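Alr4995 protein (Nostoc sp., PDB 6LRF) is AgrE, a bifunctional enzyme of cyanobacterial arginine breakdown that combines arginine dihydrolase and ornithine cyclodeaminase activities. Local coordinates at residues A177-P185 / V200-E210; A527-M535 / G577-Y585. All coordinates share one frame; numbering follows the deposited sequence.

Interaction 1: A177-P185 / V200-E210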
loop_
_atom_site.group_PDB
_atom_site.type_symbol
_atom_site.label_atom_id
_atom_site.label_comp_id
_atom_site.label_asym_id
_atom_site.label_seq_id
_atom_site.Cartn_x
_atom_site.Cartn_y
_atom_site.Cartn_z
ATOM N N ALA B 177 -49.298 3.468 -21.660
ATOM C CA ALA B 177 -50.127 4.287 -22.535
ATOM C C ALA B 177 -49.610 5.722 -22.562
ATOM O O ALA B 177 -48.919 6.151 -21.631
ATOM C CB ALA B 177 -51.583 4.250 -22.083
ATOM N N ASN B 178 -49.930 6.445 -23.636
ATOM C CA ASN B 178 -49.634 7.875 -23.736
ATOM C C ASN B 178 -48.124 8.149 -23.745
ATOM O O ASN B 178 -47.657 9.148 -23.199
ATOM C CB ASN B 178 -50.317 8.620 -22.580
ATOM C CG ASN B 178 -50.418 10.103 -22.814
ATOM O OD1 ASN B 178 -50.505 10.559 -23.957
ATOM N ND2 ASN B 178 -50.416 10.874 -21.727
ATOM N N GLY B 179 -47.368 7.235 -24.345
ATOM C CA GLY B 179 -45.935 7.408 -24.549
ATOM C C GLY B 179 -45.013 7.213 -23.352
ATOM O O GLY B 179 -43.798 7.361 -23.477
ATOM N N TYR B 180 -45.569 6.874 -22.194
ATOM C CA TYR B 180 -44.751 6.787 -20.989
ATOM C C TYR B 180 -43.932 5.500 -20.915
ATOM O O TYR B 180 -44.298 4.478 -21.486
ATOM C CB TYR B 180 -45.626 6.935 -19.750
ATOM C CG TYR B 180 -46.080 8.365 -19.560
ATOM C CD1 TYR B 180 -47.313 8.794 -20.033
ATOM C CD2 TYR B 180 -45.246 9.296 -18.947
ATOM C CE1 TYR B 180 -47.722 10.106 -19.872
ATOM C CE2 TYR B 180 -45.638 10.611 -18.789
ATOM C CZ TYR B 180 -46.878 11.010 -19.251
ATOM O OH TYR B 180 -47.266 12.320 -19.086
ATOM N N LEU B 181 -42.804 5.571 -20.218
ATOM C CA LEU B 181 -41.943 4.413 -20.052
ATOM C C LEU B 181 -41.527 4.274 -18.610
ATOM O O LEU B 181 -40.863 5.148 -18.062
ATOM C CB LEU B 181 -40.695 4.509 -20.932
ATOM C CG LEU B 181 -39.689 3.401 -20.591
ATOM C CD1 LEU B 181 -40.238 2.021 -20.967
ATOM C CD2 LEU B 181 -38.341 3.632 -21.255
ATOM N N LEU B 182 -41.919 3.161 -18.006
ATOM C CA LEU B 182 -41.528 2.825 -16.652
ATOM C C LEU B 182 -40.372 1.841 -16.721
ATOM O O LEU B 182 -40.536 0.729 -17.231
ATOM C CB LEU B 182 -42.714 2.224 -15.898
ATOM C CG LEU B 182 -42.495 1.774 -14.455
ATOM C CD1 LEU B 182 -42.524 2.982 -13.545
ATOM C CD2 LEU B 182 -43.553 0.748 -14.047
ATOM N N TYR B 183 -39.196 2.243 -16.248
ATOM C CA TYR B 183 -38.027 1.393 -16.405
ATOM C C TYR B 183 -36.979 1.660 -15.341
ATOM O O TYR B 183 -36.999 2.692 -14.669
ATOM C CB TYR B 183 -37.423 1.558 -17.813
ATOM C CG TYR B 183 -36.556 2.781 -18.036
ATOM C CD1 TYR B 183 -35.219 2.653 -18.415
ATOM C CD2 TYR B 183 -37.068 4.058 -17.879
ATOM C CE1 TYR B 183 -34.415 3.775 -18.632
ATOM C CE2 TYR B 183 -36.280 5.181 -18.096
ATOM C CZ TYR B 183 -34.958 5.037 -18.466
ATOM O OH TYR B 183 -34.192 6.162 -18.671
ATOM N N TYR B 184 -36.074 0.704 -15.192
ATOM C CA TYR B 184 -34.991 0.787 -14.227
ATOM C C TYR B 184 -33.633 0.829 -14.932
ATOM O O TYR B 184 -33.087 -0.220 -15.281
ATOM C CB TYR B 184 -35.053 -0.403 -13.275
ATOM C CG TYR B 184 -33.879 -0.482 -12.333
ATOM C CD1 TYR B 184 -33.616 0.548 -11.438
ATOM C CD2 TYR B 184 -33.039 -1.587 -12.331
ATOM C CE1 TYR B 184 -32.542 0.481 -10.567
ATOM C CE2 TYR B 184 -31.966 -1.664 -11.463
ATOM C CZ TYR B 184 -31.725 -0.627 -10.584
ATOM O OH TYR B 184 -30.659 -0.690 -9.718
ATOM N N PRO B 185 -33.079 2.042 -15.125
ATOM C CA PRO B 185 -31.871 2.264 -15.936
ATOM C C PRO B 185 -30.673 1.393 -15.552
ATOM O O PRO B 185 -29.841 1.101 -16.411
ATOM C CB PRO B 185 -31.553 3.749 -15.690
ATOM C CG PRO B 185 -32.880 4.362 -15.355
ATOM C CD PRO B 185 -33.586 3.301 -14.541
ATOM N N VAL B 200 -37.206 8.048 -26.190
ATOM C CA VAL B 200 -38.201 8.505 -25.231
ATOM C C VAL B 200 -37.745 9.813 -24.593
ATOM O O VAL B 200 -36.663 9.864 -24.004
ATOM C CB VAL B 200 -38.445 7.456 -24.124
ATOM C CG1 VAL B 200 -39.559 7.903 -23.198
ATOM C CG2 VAL B 200 -38.772 6.107 -24.740
ATOM N N ALA B 201 -38.569 10.853 -24.732
ATOM C CA ALA B 201 -38.311 12.177 -24.149
ATOM C C ALA B 201 -38.336 12.127 -22.621
ATOM O O ALA B 201 -39.094 11.345 -22.048
ATOM C CB ALA B 201 -39.345 13.203 -24.674
ATOM N N PRO B 202 -37.521 12.975 -21.956
ATOM C CA PRO B 202 -37.320 12.946 -20.496
ATOM C C PRO B 202 -38.597 13.057 -19.651
ATOM O O PRO B 202 -38.652 12.465 -18.572
ATOM C CB PRO B 202 -36.420 14.161 -20.247
ATOM C CG PRO B 202 -35.699 14.363 -21.525
ATOM C CD PRO B 202 -36.688 14.009 -22.599
ATOM N N GLU B 203 -39.596 13.803 -20.120
ATOM C CA GLU B 203 -40.841 13.968 -19.362
ATOM C C GLU B 203 -41.688 12.697 -19.386
ATOM O O GLU B 203 -42.512 12.480 -18.491
ATOM C CB GLU B 203 -41.679 15.136 -19.902
ATOM C CG GLU B 203 -40.891 16.208 -20.637
ATOM C CD GLU B 203 -40.637 15.849 -22.095
ATOM O OE1 GLU B 203 -39.459 15.917 -22.516
ATOM O OE2 GLU B 203 -41.611 15.499 -22.809
ATOM N N LYS B 204 -41.495 11.875 -20.420
ATOM C CA LYS B 204 -42.216 10.602 -20.558
ATOM C C LYS B 204 -41.456 9.434 -19.910
ATOM O O LYS B 204 -41.991 8.327 -19.783
ATOM C CB LYS B 204 -42.481 10.294 -22.034
ATOM C CG LYS B 204 -43.310 11.344 -22.764
ATOM C CD LYS B 204 -44.750 11.304 -22.326
ATOM C CE LYS B 204 -45.638 11.980 -23.355
ATOM N NZ LYS B 204 -47.052 12.059 -22.883
ATOM N N ARG B 205 -40.214 9.680 -19.499
ATOM C CA ARG B 205 -39.434 8.671 -18.791
ATOM C C ARG B 205 -39.708 8.686 -17.291
ATOM O O ARG B 205 -39.585 9.717 -16.632
ATOM C CB ARG B 205 -37.935 8.867 -19.042
ATOM C CG ARG B 205 -37.560 8.912 -20.513
ATOM C CD ARG B 205 -36.123 8.476 -20.771
ATOM N NE ARG B 205 -35.114 9.366 -20.188
ATOM C CZ ARG B 205 -34.537 10.379 -20.833
ATOM N NH1 ARG B 205 -34.873 10.662 -22.084
ATOM N NH2 ARG B 205 -33.620 11.120 -20.224
ATOM N N ILE B 206 -40.079 7.531 -16.758
ATOM C CA ILE B 206 -40.246 7.356 -15.329
ATOM C C ILE B 206 -39.214 6.358 -14.831
ATOM O O ILE B 206 -39.500 5.164 -14.706
ATOM C CB ILE B 206 -41.663 6.864 -14.972
ATOM C CG1 ILE B 206 -42.714 7.719 -15.689
ATOM C CG2 ILE B 206 -41.859 6.843 -13.452
ATOM C CD1 ILE B 206 -44.141 7.209 -15.542
ATOM N N ALA B 207 -38.001 6.846 -14.572
ATOM C CA ALA B 207 -36.940 5.988 -14.058
ATOM C C ALA B 207 -37.181 5.711 -12.582
ATOM O O ALA B 207 -37.474 6.625 -11.821
ATOM C CB ALA B 207 -35.577 6.622 -14.276
ATOM N N ILE B 208 -37.075 4.451 -12.179
ATOM C CA ILE B 208 -37.430 4.076 -10.811
ATOM C C ILE B 208 -36.232 3.670 -9.970
ATOM O O ILE B 208 -35.204 3.249 -10.496
ATOM C CB ILE B 208 -38.446 2.916 -10.782
ATOM C CG1 ILE B 208 -37.815 1.640 -11.347
ATOM C CG2 ILE B 208 -39.695 3.297 -11.547
ATOM C CD1 ILE B 208 -38.583 0.385 -11.022
ATOM N N ALA B 209 -36.399 3.808 -8.655
ATOM C CA ALA B 209 -35.399 3.434 -7.660
ATOM C C ALA B 209 -35.228 1.928 -7.594
ATOM O O ALA B 209 -36.140 1.188 -7.951
ATOM C CB ALA B 209 -35.791 3.976 -6.296
ATOM N N GLU B 210 -34.063 1.480 -7.130
ATOM C CA GLU B 210 -33.788 0.054 -6.989
ATOM C C GLU B 210 -34.741 -0.602 -5.991
ATOM O O GLU B 210 -35.047 -1.791 -6.102
ATOM C CB GLU B 210 -32.338 -0.180 -6.560
ATOM C CG GLU B 210 -31.895 -1.645 -6.644
ATOM C CD GLU B 210 -30.409 -1.849 -6.345
ATOM O OE1 GLU B 210 -29.857 -1.101 -5.503
ATOM O OE2 GLU B 210 -29.794 -2.761 -6.954
HETATM O O HOH W 1 -33.721 8.289 -17.209
#
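L182 and I208 meet almost at right angles, with CD1 of L182 pushed to 3.5 Å from CG2 of I208, closer than ordinary van der Waals contact. CG2 of I206 lies against the same leucine methyl, and the three branched apolar chains suit the place, packed together beneath a helix. Between the parallel strands 181-183 and 205-207 the backbone carries the regular bonds: L181 N gives to K204 O, L181 O takes I206 N at 2.8 Å, and I208 N closes the pairing on Y183 O, while Y183 N to I206 O is weak.

On the face that bears L181, Y183, R205 and A207, L181 CD2 and P185 CD lie over opposite faces of the Y183 ring, near its rim. CG of Y183 stands between the backbone N and the carbonyl carbon (chi1 80°), which runs the ring alongside R205, the ring and guanidinium planes nearly perpendicular (83°). A207, small enough to sit there, touches P185 CG with its CB at 3.7 Å. A water 2.6 Å from Y183 OH also reaches R205 NE, weakly. R205 NH1 bonds V200 O at 2.7 Å, in the guanidinium plane, tying the start of 200-210 to its strand.

Farther out, K204 bends at chi2 (-72°) and crosses the Y180 ring, its CD over the ring centre at 3.8 Å in a CH-pi contact, and its NZ goes on to N178 O at 3.0 Å. At the other end Y184 OH rests on the aliphatic part of E210, whose carboxylate forms a salt bridge with R165.

The two strands belong to a beta-alpha-beta crossover, consistent with the alpha/beta propeller of guanidine-modifying enzymes: helix 190-199 packs on L181 and Y183, helix 234-242 covers L182, I206 and I208, and strand 173-175 flanks strand 181-183 antiparallel.

Interaction 2: A527-M535 / G577-Y585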
loop_
_atom_site.group_PDB
_atom_site.type_symbol
_atom_site.label_atom_id
_atom_site.label_comp_id
_atom_site.label_asym_id
_atom_site.label_seq_id
_atom_site.Cartn_x
_atom_site.Cartn_y
_atom_site.Cartn_z
ATOM N N ALA B 527 -11.702 16.743 -17.510
ATOM C CA ALA B 527 -12.714 17.259 -18.415
ATOM C C ALA B 527 -13.108 16.217 -19.454
ATOM O O ALA B 527 -14.290 16.040 -19.720
ATOM C CB ALA B 527 -12.226 18.528 -19.103
ATOM N N VAL B 528 -12.137 15.524 -20.051
ATOM C CA VAL B 528 -12.510 14.520 -21.046
ATOM C C VAL B 528 -13.302 13.371 -20.405
ATOM O O VAL B 528 -14.294 12.925 -20.963
ATOM C CB VAL B 528 -11.298 13.918 -21.792
ATOM C CG1 VAL B 528 -11.774 12.876 -22.804
ATOM C CG2 VAL B 528 -10.501 15.005 -22.515
ATOM N N HIS B 529 -12.865 12.889 -19.243
ATOM C CA HIS B 529 -13.550 11.784 -18.577
ATOM C C HIS B 529 -14.954 12.167 -18.128
ATOM O O HIS B 529 -15.877 11.365 -18.227
ATOM C CB HIS B 529 -12.737 11.295 -17.371
ATOM C CG HIS B 529 -11.555 10.467 -17.749
ATOM N ND1 HIS B 529 -11.601 9.090 -17.798
ATOM C CD2 HIS B 529 -10.307 10.817 -18.137
ATOM C CE1 HIS B 529 -10.420 8.629 -18.173
ATOM N NE2 HIS B 529 -9.620 9.658 -18.393
ATOM N N ASP B 530 -15.108 13.384 -17.615
ATOM C CA ASP B 530 -16.415 13.862 -17.185
ATOM C C ASP B 530 -17.358 13.934 -18.380
ATOM O O ASP B 530 -18.508 13.488 -18.316
ATOM C CB ASP B 530 -16.304 15.231 -16.527
ATOM C CG ASP B 530 -17.669 15.875 -16.272
ATOM O OD1 ASP B 530 -18.427 15.372 -15.401
ATOM O OD2 ASP B 530 -17.962 16.906 -16.914
ATOM N N ILE B 531 -16.860 14.485 -19.482
ATOM C CA ILE B 531 -17.695 14.618 -20.658
ATOM C C ILE B 531 -17.994 13.227 -21.225
ATOM O O ILE B 531 -19.130 12.942 -21.553
ATOM C CB ILE B 531 -17.043 15.529 -21.686
ATOM C CG1 ILE B 531 -16.973 16.947 -21.106
ATOM C CG2 ILE B 531 -17.839 15.520 -22.984
ATOM C CD1 ILE B 531 -16.230 17.964 -21.956
ATOM N N GLU B 532 -17.001 12.340 -21.270
ATOM C CA GLU B 532 -17.239 10.979 -21.758
ATOM C C GLU B 532 -18.301 10.246 -20.934
ATOM O O GLU B 532 -19.196 9.610 -21.491
ATOM C CB GLU B 532 -15.948 10.161 -21.759
ATOM C CG GLU B 532 -16.072 8.842 -22.512
ATOM C CD GLU B 532 -14.936 7.870 -22.213
ATOM O OE1 GLU B 532 -13.891 8.276 -21.653
ATOM O OE2 GLU B 532 -15.108 6.676 -22.521
ATOM N N GLN B 533 -18.198 10.329 -19.613
ATOM C CA GLN B 533 -19.133 9.629 -18.740
ATOM C C GLN B 533 -20.549 10.127 -18.964
ATOM O O GLN B 533 -21.504 9.353 -18.902
ATOM C CB GLN B 533 -18.743 9.793 -17.271
ATOM C CG GLN B 533 -19.924 9.662 -16.277
ATOM C CD GLN B 533 -19.555 10.059 -14.832
ATOM O OE1 GLN B 533 -18.932 9.280 -14.116
ATOM N NE2 GLN B 533 -19.946 11.266 -14.405
ATOM N N ASN B 534 -20.682 11.417 -19.243
ATOM C CA ASN B 534 -22.000 12.016 -19.360
ATOM C C ASN B 534 -22.598 11.887 -20.758
ATOM O O ASN B 534 -23.807 11.789 -20.901
ATOM C CB ASN B 534 -21.942 13.486 -18.929
ATOM C CG ASN B 534 -21.959 13.634 -17.419
ATOM O OD1 ASN B 534 -23.025 13.651 -16.811
ATOM N ND2 ASN B 534 -20.777 13.690 -16.804
HETATM N N MSE B 535 -21.754 11.875 -21.781
HETATM C CA MSE B 535 -22.221 11.708 -23.149
HETATM C C MSE B 535 -22.426 10.241 -23.508
HETATM O O MSE B 535 -23.401 9.894 -24.170
HETATM C CB MSE B 535 -21.236 12.311 -24.146
HETATM C CG MSE B 535 -21.222 13.822 -24.253
HETATM SE SE MSE B 535 -19.943 14.348 -25.649
HETATM C CE MSE B 535 -20.806 13.453 -27.150
ATOM N N GLY B 577 -26.098 21.722 -27.146
ATOM C CA GLY B 577 -26.859 20.636 -26.552
ATOM C C GLY B 577 -26.267 19.234 -26.625
ATOM O O GLY B 577 -26.967 18.268 -26.335
ATOM N N ILE B 578 -24.998 19.084 -27.006
ATOM C CA ILE B 578 -24.423 17.732 -27.057
ATOM C C ILE B 578 -23.876 17.317 -25.677
ATOM O O ILE B 578 -23.858 16.135 -25.341
ATOM C CB ILE B 578 -23.304 17.592 -28.123
ATOM C CG1 ILE B 578 -22.018 18.259 -27.651
ATOM C CG2 ILE B 578 -23.755 18.148 -29.481
ATOM C CD1 ILE B 578 -20.916 18.179 -28.642
ATOM N N ILE B 579 -23.439 18.291 -24.883
ATOM C CA ILE B 579 -23.139 18.058 -23.475
ATOM C C ILE B 579 -24.315 18.549 -22.629
ATOM O O ILE B 579 -24.635 19.739 -22.658
ATOM C CB ILE B 579 -21.869 18.795 -23.019
ATOM C CG1 ILE B 579 -20.646 18.363 -23.839
ATOM C CG2 ILE B 579 -21.651 18.570 -21.524
ATOM C CD1 ILE B 579 -19.422 19.211 -23.527
ATOM N N ARG B 580 -24.936 17.651 -21.867
ATOM C CA ARG B 580 -26.178 17.982 -21.167
ATOM C C ARG B 580 -26.108 17.797 -19.656
ATOM O O ARG B 580 -27.031 18.159 -18.940
ATOM C CB ARG B 580 -27.328 17.139 -21.723
ATOM C CG ARG B 580 -27.684 17.496 -23.145
ATOM C CD ARG B 580 -28.895 16.734 -23.634
ATOM N NE ARG B 580 -29.281 17.210 -24.957
ATOM C CZ ARG B 580 -30.085 18.247 -25.168
ATOM N NH1 ARG B 580 -30.601 18.911 -24.141
ATOM N NH2 ARG B 580 -30.381 18.619 -26.408
ATOM N N SER B 581 -25.016 17.229 -19.167
ATOM C CA SER B 581 -24.885 17.014 -17.737
ATOM C C SER B 581 -23.427 16.835 -17.343
ATOM O O SER B 581 -22.574 16.578 -18.204
ATOM C CB SER B 581 -25.693 15.789 -17.309
ATOM O OG SER B 581 -25.280 14.645 -18.036
ATOM N N GLY B 582 -23.147 16.978 -16.045
ATOM C CA GLY B 582 -21.842 16.638 -15.515
ATOM C C GLY B 582 -21.089 17.838 -14.989
ATOM O O GLY B 582 -21.608 18.963 -14.987
ATOM N N VAL B 583 -19.856 17.601 -14.547
ATOM C CA VAL B 583 -19.060 18.655 -13.925
ATOM C C VAL B 583 -18.862 19.848 -14.855
ATOM O O VAL B 583 -19.208 20.973 -14.503
ATOM C CB VAL B 583 -17.681 18.117 -13.463
ATOM C CG1 VAL B 583 -16.818 19.246 -12.904
ATOM C CG2 VAL B 583 -17.881 17.024 -12.424
HETATM N N MSE B 584 -18.322 19.609 -16.048
HETATM C CA MSE B 584 -18.004 20.711 -16.953
HETATM C C MSE B 584 -19.302 21.427 -17.371
HETATM O O MSE B 584 -19.341 22.651 -17.489
HETATM C CB MSE B 584 -17.214 20.201 -18.174
HETATM C CG MSE B 584 -15.974 19.356 -17.813
HETATM SE SE MSE B 584 -14.813 20.274 -16.514
HETATM C CE MSE B 584 -14.433 21.785 -17.679
ATOM N N TYR B 585 -20.369 20.660 -17.545
ATOM C CA TYR B 585 -21.691 21.220 -17.846
ATOM C C TYR B 585 -22.157 22.215 -16.791
ATOM O O TYR B 585 -22.570 23.320 -17.118
ATOM C CB TYR B 585 -22.738 20.109 -17.967
ATOM C CG TYR B 585 -24.166 20.631 -18.089
ATOM C CD1 TYR B 585 -24.673 21.056 -19.316
ATOM C CD2 TYR B 585 -25.003 20.702 -16.976
ATOM C CE1 TYR B 585 -25.974 21.530 -19.431
ATOM C CE2 TYR B 585 -26.303 21.179 -17.078
ATOM C CZ TYR B 585 -26.780 21.590 -18.309
ATOM O OH TYR B 585 -28.063 22.060 -18.416
HETATM O O HOH W 2 -20.093 17.895 -18.288
#
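The amino end of helix 583-589 receives the carboxylate of D530, a residue of helix 524-536. V583 N donates to OD1 at 2.8 Å, on its syn side, and M584 N donates to OD2 at 2.9 Å, almost straight (174°) but from above the carboxylate plane. D530 brings both oxygens onto the first turn because its CG stands opposite the backbone N (chi1 170°), and there the helix dipole would probably welcome a negative group. A water held by OD2 and S581 O accepts the next N-H, that of Y585.

G582, at the N-cap position, has no side chain to cap the turn, and D530 supplies the acceptor instead. A CB there would strike N534 ND2 and D530 OD1, and at these backbone angles it would also be jammed against S581 O. The capped turn belongs to the Rossmann-fold region, where it joins two helices distant in sequence. Replacing D530 by an alanine would probably leave the N-H groups of V583 and M584 without their acceptor and the water without one of its anchors.

N534, one turn on from D530, uses both ends of its amide. ND2 bonds D530 O at 2.7 Å, within the amide plane, and this fixes the rotation that turns OD1 to S581 OG, 2.8 Å away.

Apolar side chains fill in alongside: CD1 of I531 meets CD1 of I579 at 3.8 Å, and the selenomethionine M584, with CG beside its backbone N (chi1 -52°), rests CG on A527 CB at 4.0 Å. Helix 570-575 packs on I531, I579 and M584, and helix 505-513 on V583.

In the fold
The two contacts lie in different family regions of the chain, their centres about 22 Å apart and their nearest atoms about 7 Å apart, without touching. Interaction 1 is partly buried and the larger, covering 811 Å² against 489 Å²; interaction 2 is a buried contact with no exposed residue taking part. They share no helix or strand. Interaction 1 joins neighbouring parallel strands, so main-chain bonds do the holding and side chains dress the two faces. Interaction 2 brings a helix against the start of another, so side-chain acceptors take backbone N-H groups of V583 and M584 and the hydroxyl of S581, in place of backbone-to-backbone pairing.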